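Local coordinates for protein lipase aflb (Neosartorya fumigata, PDB 6IDY) that probably hydrolyses ester bonds of lipids, as an alpha/beta-hydrolase-type lipase, and carries a bound calcium ion, at residues A96-L99 against S100-G104. Sequence-based numbering, arbitrary orientation.
Sequences ADIL and SFLNG
Ala96 O accepts the amide of Ser100 (N to O 2.8 Å), the first of four consecutive bonds that show how a short helix is built from repeated i to i+4 pairs. Next, Asp97 O receives Phe101 N at a longer 3.2 Å, with the donor tilted from the carbonyl plane, while the Asp97 carboxylate leaves the turn for a salt bridge with Arg55. Ile98 O takes Leu102 N in the straightest bond of the four (N-H...O 169°). Alongside this bond the side chains of Ile98 and Leu102 point the same way: CG2 of Ile98, set anti to its own N by a chi1 of -66° for CG1, lies 3.8 Å from CD1 of Leu102, and Leu102 CG also rests 3.3 Å from Ile98 O. Beyond the pair, Ile98 meets Leu409 of helix 405-412 and Leu102 meets Ile417 of helix 414-424. Leu99 O then binds Asn103 N at 2.8 Å with a more bent N-H...O angle of 142°, and the buried Leu99 side chain touches Ile44 of helix 31-47 and Leu416. Asn103 OD1 is held by Val17 N, joining this helix end to the start of helix 16-24. The whole is a two-turn amphipathic alpha-helix, with Ile98, Leu99 and Leu102 buried and Asp97 and Ser100 exposed.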
ATOM      1  N   ALA A  96       4.057  -5.789 -22.875  1.00 35.78           N
ATOM      2  CA  ALA A  96       5.283  -6.581 -22.760  1.00 35.80           C
ATOM      3  C   ALA A  96       6.418  -5.895 -22.004  1.00 39.00           C
ATOM      4  O   ALA A  96       7.043  -6.542 -21.171  1.00 38.09           O
ATOM      5  CB  ALA A  96       5.750  -7.026 -24.139  1.00 37.48           C
ATOM      6  N   ASP A  97       6.681  -4.601 -22.278  1.00 36.19           N
ATOM      7  CA  ASP A  97       7.758  -3.856 -21.619  1.00 36.45           C
ATOM      8  C   ASP A  97       7.517  -3.700 -20.111  1.00 38.47           C
ATOM      9  O   ASP A  97       8.454  -3.847 -19.319  1.00 37.40           O
ATOM     10  CB  ASP A  97       8.000  -2.500 -22.310  1.00 40.19           C
ATOM     11  CG  ASP A  97       6.841  -1.510 -22.253  1.00 58.27           C
ATOM     12  OD1 ASP A  97       5.679  -1.936 -22.461  1.00 60.01           O
ATOM     13  OD2 ASP A  97       7.100  -0.306 -22.022  1.00 65.99           O
ATOM     14  N   ILE A  98       6.251  -3.462 -19.714  1.00 34.27           N
ATOM     15  CA  ILE A  98       5.879  -3.340 -18.303  1.00 32.16           C
ATOM     16  C   ILE A  98       5.951  -4.729 -17.653  1.00 34.48           C
ATOM     17  O   ILE A  98       6.570  -4.857 -16.596  1.00 32.82           O
ATOM     18  CB  ILE A  98       4.538  -2.571 -18.098  1.00 34.76           C
ATOM     19  CG1 ILE A  98       4.712  -1.094 -18.553  1.00 35.48           C
ATOM     20  CG2 ILE A  98       4.068  -2.639 -16.624  1.00 33.73           C
ATOM     21  CD1 ILE A  98       3.445  -0.265 -18.727  1.00 43.02           C
ATOM     22  N   LEU A  99       5.416  -5.776 -18.339  1.00 31.87           N
ATOM     23  CA  LEU A  99       5.470  -7.172 -17.889  1.00 31.97           C
ATOM     24  C   LEU A  99       6.917  -7.622 -17.655  1.00 37.20           C
ATOM     25  O   LEU A  99       7.195  -8.263 -16.639  1.00 37.18           O
ATOM     26  CB  LEU A  99       4.799  -8.125 -18.901  1.00 32.78           C
ATOM     27  CG  LEU A  99       3.278  -8.284 -18.827  1.00 37.10           C
ATOM     28  CD1 LEU A  99       2.770  -9.164 -19.957  1.00 37.80           C
ATOM     29  CD2 LEU A  99       2.839  -8.867 -17.493  1.00 37.04           C
ATOM     30  N   SER A 100       7.834  -7.260 -18.580  1.00 34.58           N
ATOM     31  CA  SER A 100       9.261  -7.581 -18.494  1.00 35.15           C
ATOM     32  C   SER A 100       9.887  -6.955 -17.249  1.00 37.92           C
ATOM     33  O   SER A 100      10.639  -7.632 -16.549  1.00 37.76           O
ATOM     34  CB  SER A 100       9.994  -7.127 -19.754  1.00 40.00           C
ATOM     35  OG  SER A 100      11.374  -7.446 -19.703  1.00 51.59           O
ATOM     36  N   PHE A 101       9.541  -5.680 -16.955  1.00 33.89           N
ATOM     37  CA  PHE A 101      10.021  -4.941 -15.785  1.00 32.50           C
ATOM     38  C   PHE A 101       9.493  -5.586 -14.496  1.00 35.90           C
ATOM     39  O   PHE A 101      10.278  -5.839 -13.582  1.00 37.13           O
ATOM     40  CB  PHE A 101       9.632  -3.450 -15.875  1.00 33.84           C
ATOM     41  CG  PHE A 101       9.978  -2.614 -14.659  1.00 34.79           C
ATOM     42  CD1 PHE A 101      11.290  -2.221 -14.414  1.00 37.80           C
ATOM     43  CD2 PHE A 101       8.990  -2.205 -13.772  1.00 35.68           C
ATOM     44  CE1 PHE A 101      11.609  -1.444 -13.296  1.00 38.15           C
ATOM     45  CE2 PHE A 101       9.309  -1.430 -12.652  1.00 38.11           C
ATOM     46  CZ  PHE A 101      10.617  -1.057 -12.420  1.00 36.60           C
ATOM     47  N   LEU A 102       8.177  -5.874 -14.442  1.00 30.84           N
ATOM     48  CA  LEU A 102       7.519  -6.515 -13.296  1.00 29.23           C
ATOM     49  C   LEU A 102       8.073  -7.923 -13.048  1.00 32.25           C
ATOM     50  O   LEU A 102       8.178  -8.342 -11.893  1.00 30.09           O
ATOM     51  CB  LEU A 102       5.994  -6.585 -13.504  1.00 28.57           C
ATOM     52  CG  LEU A 102       5.217  -5.261 -13.580  1.00 31.46           C
ATOM     53  CD1 LEU A 102       3.822  -5.500 -14.096  1.00 30.38           C
ATOM     54  CD2 LEU A 102       5.144  -4.555 -12.220  1.00 32.13           C
ATOM     55  N   ASN A 103       8.444  -8.638 -14.136  1.00 29.82           N
ATOM     56  CA  ASN A 103       9.004  -9.992 -14.080  1.00 30.09           C
ATOM     57  C   ASN A 103      10.321 -10.073 -13.292  1.00 34.68           C
ATOM     58  O   ASN A 103      10.554 -11.073 -12.610  1.00 34.65           O
ATOM     59  CB  ASN A 103       9.150 -10.590 -15.483  1.00 31.16           C
ATOM     60  CG  ASN A 103       9.516 -12.058 -15.509  1.00 49.40           C
ATOM     61  OD1 ASN A 103       8.848 -12.909 -14.913  1.00 40.15           O
ATOM     62  ND2 ASN A 103      10.586 -12.383 -16.213  1.00 40.27           N
ATOM     63  N   GLY A 104      11.136  -9.018 -13.364  1.00 31.54           N
ATOM     64  CA  GLY A 104      12.417  -8.952 -12.666  1.00 31.51           C
ATOM     65  C   GLY A 104      12.418  -8.179 -11.361  1.00 35.63           C
ATOM     66  O   GLY A 104      13.465  -7.658 -10.970  1.00 35.78           O
TER